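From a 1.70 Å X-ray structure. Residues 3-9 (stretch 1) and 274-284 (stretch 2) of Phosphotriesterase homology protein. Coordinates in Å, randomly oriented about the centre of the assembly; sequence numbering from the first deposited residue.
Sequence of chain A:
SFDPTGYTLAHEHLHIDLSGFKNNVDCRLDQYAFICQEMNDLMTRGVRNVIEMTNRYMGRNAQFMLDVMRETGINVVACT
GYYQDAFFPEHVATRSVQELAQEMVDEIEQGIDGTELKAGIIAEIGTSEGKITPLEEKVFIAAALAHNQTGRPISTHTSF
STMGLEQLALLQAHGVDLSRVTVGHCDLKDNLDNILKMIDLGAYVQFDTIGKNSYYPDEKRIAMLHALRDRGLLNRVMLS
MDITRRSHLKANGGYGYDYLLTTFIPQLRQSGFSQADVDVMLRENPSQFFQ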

ATOM      1  N   ASP A   3      -6.956 -12.367  -8.610  1.00 16.81           N
ATOM      2  CA  ASP A   3      -6.372 -13.546  -9.253  1.00 15.22           C
ATOM      3  C   ASP A   3      -5.193 -14.012  -8.406  1.00 13.03           C
ATOM      4  O   ASP A   3      -4.114 -13.424  -8.463  1.00 12.19           O
ATOM      5  CB  ASP A   3      -5.904 -13.160 -10.662  1.00 14.66           C
ATOM      6  CG  ASP A   3      -5.424 -14.349 -11.483  1.00 14.81           C
ATOM      7  OD1 ASP A   3      -5.135 -15.427 -10.916  1.00 10.50           O
ATOM      8  OD2 ASP A   3      -5.326 -14.189 -12.718  1.00 15.54           O
ATOM      9  N   PRO A   4      -5.375 -15.094  -7.623  1.00 12.08           N
ATOM     10  CA  PRO A   4      -4.314 -15.626  -6.760  1.00 12.20           C
ATOM     11  C   PRO A   4      -3.193 -16.367  -7.502  1.00 11.17           C
ATOM     12  O   PRO A   4      -2.166 -16.697  -6.900  1.00 11.55           O
ATOM     13  CB  PRO A   4      -5.077 -16.555  -5.815  1.00 11.27           C
ATOM     14  CG  PRO A   4      -6.128 -17.123  -6.704  1.00 12.05           C
ATOM     15  CD  PRO A   4      -6.588 -15.932  -7.544  1.00 13.40           C
ATOM     16  N   THR A   5      -3.383 -16.588  -8.803  1.00 12.15           N
ATOM     17  CA  THR A   5      -2.378 -17.275  -9.615  1.00 13.89           C
ATOM     18  C   THR A   5      -1.279 -16.323 -10.097  1.00 15.46           C
ATOM     19  O   THR A   5      -0.221 -16.768 -10.550  1.00 17.49           O
ATOM     20  CB  THR A   5      -3.002 -17.988 -10.839  1.00 13.99           C
ATOM     21  OG1 THR A   5      -3.399 -17.023 -11.817  1.00 14.60           O
ATOM     22  CG2 THR A   5      -4.215 -18.818 -10.420  1.00 15.64           C
ATOM     23  N   GLY A   6      -1.519 -15.018  -9.992  1.00 13.62           N
ATOM     24  CA  GLY A   6      -0.519 -14.052 -10.430  1.00 12.44           C
ATOM     25  C   GLY A   6       0.083 -13.225  -9.309  1.00 11.55           C
ATOM     26  O   GLY A   6      -0.329 -13.344  -8.156  1.00 11.04           O
ATOM     27  N   TYR A   7       1.050 -12.375  -9.650  1.00  8.71           N
ATOM     28  CA  TYR A   7       1.715 -11.511  -8.681  1.00  8.51           C
ATOM     29  C   TYR A   7       0.836 -10.328  -8.267  1.00  7.14           C
ATOM     30  O   TYR A   7      -0.055  -9.902  -9.013  1.00  8.54           O
ATOM     31  CB  TYR A   7       3.018 -10.965  -9.259  1.00  9.86           C
ATOM     32  CG  TYR A   7       4.099 -12.001  -9.505  1.00 10.88           C
ATOM     33  CD1 TYR A   7       4.277 -13.081  -8.633  1.00 10.53           C
ATOM     34  CD2 TYR A   7       4.992 -11.856 -10.564  1.00 11.20           C
ATOM     35  CE1 TYR A   7       5.322 -13.978  -8.808  1.00 12.68           C
ATOM     36  CE2 TYR A   7       6.035 -12.746 -10.749  1.00 12.19           C
ATOM     37  CZ  TYR A   7       6.198 -13.802  -9.869  1.00 12.04           C
ATOM     38  OH  TYR A   7       7.232 -14.684 -10.048  1.00 13.54           O
ATOM     39  N   THR A   8       1.138  -9.777  -7.096  1.00  7.89           N
ATOM     40  CA  THR A   8       0.401  -8.641  -6.557  1.00  6.63           C
ATOM     41  C   THR A   8       1.362  -7.563  -6.049  1.00  5.80           C
ATOM     42  O   THR A   8       2.299  -7.861  -5.295  1.00  6.35           O
ATOM     43  CB  THR A   8      -0.514  -9.084  -5.358  1.00  6.10           C
ATOM     44  OG1 THR A   8      -1.497 -10.019  -5.810  0.50  2.00           O
ATOM     45  CG2 THR A   8      -1.207  -7.873  -4.724  0.50  2.38           C
ATOM     46  N   LEU A   9       1.159  -6.322  -6.504  1.00  7.90           N
ATOM     47  CA  LEU A   9       1.954  -5.177  -6.037  1.00  6.08           C
ATOM     48  C   LEU A   9       1.092  -4.679  -4.867  1.00  6.20           C
ATOM     49  O   LEU A   9      -0.017  -4.201  -5.069  1.00  7.18           O
ATOM     50  CB  LEU A   9       2.082  -4.113  -7.132  1.00 10.31           C
ATOM     51  CG  LEU A   9       3.341  -4.209  -8.013  1.00 13.40           C
ATOM     52  CD1 LEU A   9       3.501  -5.595  -8.606  1.00 14.67           C
ATOM     53  CD2 LEU A   9       3.295  -3.146  -9.102  1.00 14.28           C
TER
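Stretch 2, residues 274-284: SQADVDVMLRE

Stretch 2 enters as an extended Ser274, whose OG caps the helix by accepting from Asp277 N at 3.0 Å, and then runs helical from Gln275 to Glu284 and beyond, with a wider pi-type turn over 280-284. This helix crosses the short strand 7-9 at 65° between N-to-C directions, the axes closing to 6.1 Å. The nearest CA atoms are Tyr7 CA and Arg283 CA, 4.7 Å apart; Leu282 and Arg283 supply most of the helix surface covered by stretch 1.

Along stretch 1, Asp3 stays out of reach but shapes what follows: its OD1 accepts from Thr5 N at 3.0 Å and from Thr5 OG1 at 2.5 Å, within a type I turn from Asp3 to Gly6. The turn offers carbonyls to the side chain of Arg283, t at chi1 and chi2 and turning at chi3 (m). Pro4 O lies 3.2 Å from Arg283 CG, and Thr5 O takes a weak hydrogen bond from Arg283 NE at 3.3 Å. Gly6 O packs 3.6 Å from Arg283 CG and also accepts from a water that bonds Thr8 OG1 and, weakly, Arg283 O.

Tyr7 is the centre of the joint. Its CB points sideways, yet the ring, at chi1 m, lies against the helix: Leu282 CD1 sits over one face, 4.0 Å from the ring centroid and 3° off its normal, while Leu282 CB touches Tyr7 CD1 at 3.4 Å. Arg283 CB lies at the ring edge. At the far end, Tyr7 OH donates to Asp279 OD1 at 2.6 Å; that carboxylate is also held by Gln275 NE2 through OD1 and by a salt bridge to Arg283 through OD2.

The backbone completes the lock. Thr8 N donates to Leu282 O at 2.8 Å, and the same carbonyl receives a CA-H contact from Tyr7 CA at 3.3 Å. Leu9 points its CB away and makes no contact, although its side-chain end comes nearer. The rule: a tyrosine face takes a leucine methyl, its hydroxyl an aspartate, beside a strand amide bonding a helix carbonyl.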

ATOM      1  N   SER A 274      15.822 -17.630  -4.193  1.00  8.91           N
ATOM      2  CA  SER A 274      15.280 -18.583  -5.158  1.00  7.09           C
ATOM      3  C   SER A 274      13.999 -17.973  -5.700  1.00  7.21           C
ATOM      4  O   SER A 274      13.460 -17.024  -5.111  1.00  7.70           O
ATOM      5  CB  SER A 274      14.963 -19.934  -4.484  1.00  6.75           C
ATOM      6  OG  SER A 274      13.808 -19.862  -3.653  1.00  7.57           O
ATOM      7  N   GLN A 275      13.512 -18.488  -6.821  1.00  6.49           N
ATOM      8  CA  GLN A 275      12.279 -17.970  -7.392  1.00  7.22           C
ATOM      9  C   GLN A 275      11.087 -18.286  -6.473  1.00  8.96           C
ATOM     10  O   GLN A 275      10.090 -17.558  -6.479  1.00 11.42           O
ATOM     11  CB  GLN A 275      12.046 -18.530  -8.792  1.00  6.48           C
ATOM     12  CG  GLN A 275      10.890 -17.889  -9.546  1.00  9.85           C
ATOM     13  CD  GLN A 275      11.030 -16.381  -9.695  1.00 11.28           C
ATOM     14  OE1 GLN A 275      12.049 -15.879 -10.147  1.00 10.61           O
ATOM     15  NE2 GLN A 275       9.996 -15.656  -9.306  1.00 17.43           N
ATOM     16  N   ALA A 276      11.204 -19.365  -5.697  1.00  8.34           N
ATOM     17  CA  ALA A 276      10.161 -19.767  -4.751  1.00  8.90           C
ATOM     18  C   ALA A 276      10.094 -18.714  -3.643  1.00  9.00           C
ATOM     19  O   ALA A 276       9.006 -18.356  -3.207  1.00  8.78           O
ATOM     20  CB  ALA A 276      10.479 -21.132  -4.153  1.00 10.66           C
ATOM     21  N   ASP A 277      11.260 -18.264  -3.168  1.00  9.31           N
ATOM     22  CA  ASP A 277      11.349 -17.219  -2.132  1.00 11.36           C
ATOM     23  C   ASP A 277      10.619 -15.970  -2.656  1.00 11.81           C
ATOM     24  O   ASP A 277       9.844 -15.333  -1.938  1.00 10.54           O
ATOM     25  CB  ASP A 277      12.806 -16.808  -1.852  1.00 11.75           C
ATOM     26  CG  ASP A 277      13.609 -17.857  -1.096  1.00 14.13           C
ATOM     27  OD1 ASP A 277      13.045 -18.629  -0.292  1.00 10.49           O
ATOM     28  OD2 ASP A 277      14.845 -17.884  -1.301  1.00 14.21           O
ATOM     29  N   VAL A 278      10.898 -15.617  -3.908  1.00 10.40           N
ATOM     30  CA  VAL A 278      10.275 -14.460  -4.545  1.00  9.89           C
ATOM     31  C   VAL A 278       8.754 -14.637  -4.615  1.00 11.65           C
ATOM     32  O   VAL A 278       8.000 -13.732  -4.254  1.00  9.64           O
ATOM     33  CB  VAL A 278      10.832 -14.250  -5.993  1.00  9.46           C
ATOM     34  CG1 VAL A 278      10.032 -13.167  -6.736  1.00 10.79           C
ATOM     35  CG2 VAL A 278      12.319 -13.901  -5.951  1.00  8.54           C
ATOM     36  N   ASP A 279       8.310 -15.821  -5.040  1.00 10.43           N
ATOM     37  CA  ASP A 279       6.879 -16.100  -5.181  1.00  9.95           C
ATOM     38  C   ASP A 279       6.109 -16.073  -3.858  1.00  8.18           C
ATOM     39  O   ASP A 279       4.914 -15.804  -3.847  1.00  6.58           O
ATOM     40  CB  ASP A 279       6.640 -17.408  -5.964  1.00 11.14           C
ATOM     41  CG  ASP A 279       7.048 -17.298  -7.445  1.00 13.66           C
ATOM     42  OD1 ASP A 279       7.433 -16.192  -7.889  1.00 12.53           O
ATOM     43  OD2 ASP A 279       6.967 -18.311  -8.176  1.00 14.27           O
ATOM     44  N   VAL A 280       6.798 -16.328  -2.751  1.00  9.68           N
ATOM     45  CA  VAL A 280       6.150 -16.274  -1.442  1.00 11.75           C
ATOM     46  C   VAL A 280       5.716 -14.816  -1.201  1.00 13.71           C
ATOM     47  O   VAL A 280       4.557 -14.549  -0.852  1.00 13.24           O
ATOM     48  CB  VAL A 280       7.098 -16.734  -0.312  1.00 11.08           C
ATOM     49  CG1 VAL A 280       6.546 -16.339   1.053  1.00 12.55           C
ATOM     50  CG2 VAL A 280       7.263 -18.242  -0.359  1.00 11.24           C
ATOM     51  N   MET A 281       6.630 -13.876  -1.456  1.00 11.01           N
ATOM     52  CA  MET A 281       6.330 -12.461  -1.246  1.00 10.35           C
ATOM     53  C   MET A 281       5.372 -11.869  -2.272  1.00  9.55           C
ATOM     54  O   MET A 281       4.431 -11.162  -1.900  1.00  9.55           O
ATOM     55  CB  MET A 281       7.622 -11.637  -1.190  1.00  7.43           C
ATOM     56  CG  MET A 281       8.609 -12.079  -0.107  1.00  7.88           C
ATOM     57  SD  MET A 281      10.154 -11.132  -0.129  1.00 10.83           S
ATOM     58  CE  MET A 281      11.050 -11.950  -1.455  1.00  9.56           C
ATOM     59  N   LEU A 282       5.567 -12.193  -3.551  1.00  5.99           N
ATOM     60  CA  LEU A 282       4.729 -11.650  -4.620  1.00  6.77           C
ATOM     61  C   LEU A 282       3.396 -12.319  -4.931  1.00  8.28           C
ATOM     62  O   LEU A 282       2.493 -11.671  -5.459  1.00  8.78           O
ATOM     63  CB  LEU A 282       5.533 -11.522  -5.923  1.00  9.08           C
ATOM     64  CG  LEU A 282       6.651 -10.477  -5.982  1.00 11.51           C
ATOM     65  CD1 LEU A 282       7.314 -10.532  -7.372  1.00 11.92           C
ATOM     66  CD2 LEU A 282       6.078  -9.079  -5.718  1.00 12.01           C
ATOM     67  N   ARG A 283       3.273 -13.616  -4.650  1.00 10.05           N
ATOM     68  CA  ARG A 283       2.032 -14.317  -4.949  1.00 10.68           C
ATOM     69  C   ARG A 283       1.345 -14.929  -3.732  1.00 10.11           C
ATOM     70  O   ARG A 283       0.168 -14.660  -3.492  1.00  9.44           O
ATOM     71  CB  ARG A 283       2.262 -15.406  -6.015  1.00 12.69           C
ATOM     72  CG  ARG A 283       1.001 -16.191  -6.410  1.00 16.37           C
ATOM     73  CD  ARG A 283       1.341 -17.541  -7.048  1.00 22.56           C
ATOM     74  NE  ARG A 283       2.137 -17.358  -8.259  1.00 29.93           N
ATOM     75  CZ  ARG A 283       3.261 -18.013  -8.557  1.00 32.42           C
ATOM     76  NH1 ARG A 283       3.759 -18.940  -7.739  1.00 32.01           N
ATOM     77  NH2 ARG A 283       3.926 -17.688  -9.662  1.00 33.38           N
ATOM     78  N   GLU A 284       2.071 -15.743  -2.968  1.00 10.46           N
ATOM     79  CA  GLU A 284       1.480 -16.418  -1.815  1.00 12.45           C
ATOM     80  C   GLU A 284       0.940 -15.466  -0.759  1.00 11.70           C
ATOM     81  O   GLU A 284      -0.256 -15.482  -0.452  1.00 10.93           O
ATOM     82  CB  GLU A 284       2.471 -17.388  -1.184  1.00 16.91           C
ATOM     83  CG  GLU A 284       2.901 -18.512  -2.115  1.00 25.28           C
ATOM     84  CD  GLU A 284       3.608 -19.650  -1.384  1.00 31.97           C
ATOM     85  OE1 GLU A 284       3.480 -19.749  -0.136  1.00 34.19           O
ATOM     86  OE2 GLU A 284       4.283 -20.457  -2.064  1.00 35.14           O
TER
HETATM   87  O   HOH W   1      -1.356 -12.731  -5.718  1.00  8.03           O
HETATM   88  O   HOH W   2       3.811  -8.415  -2.586  1.00 11.14           O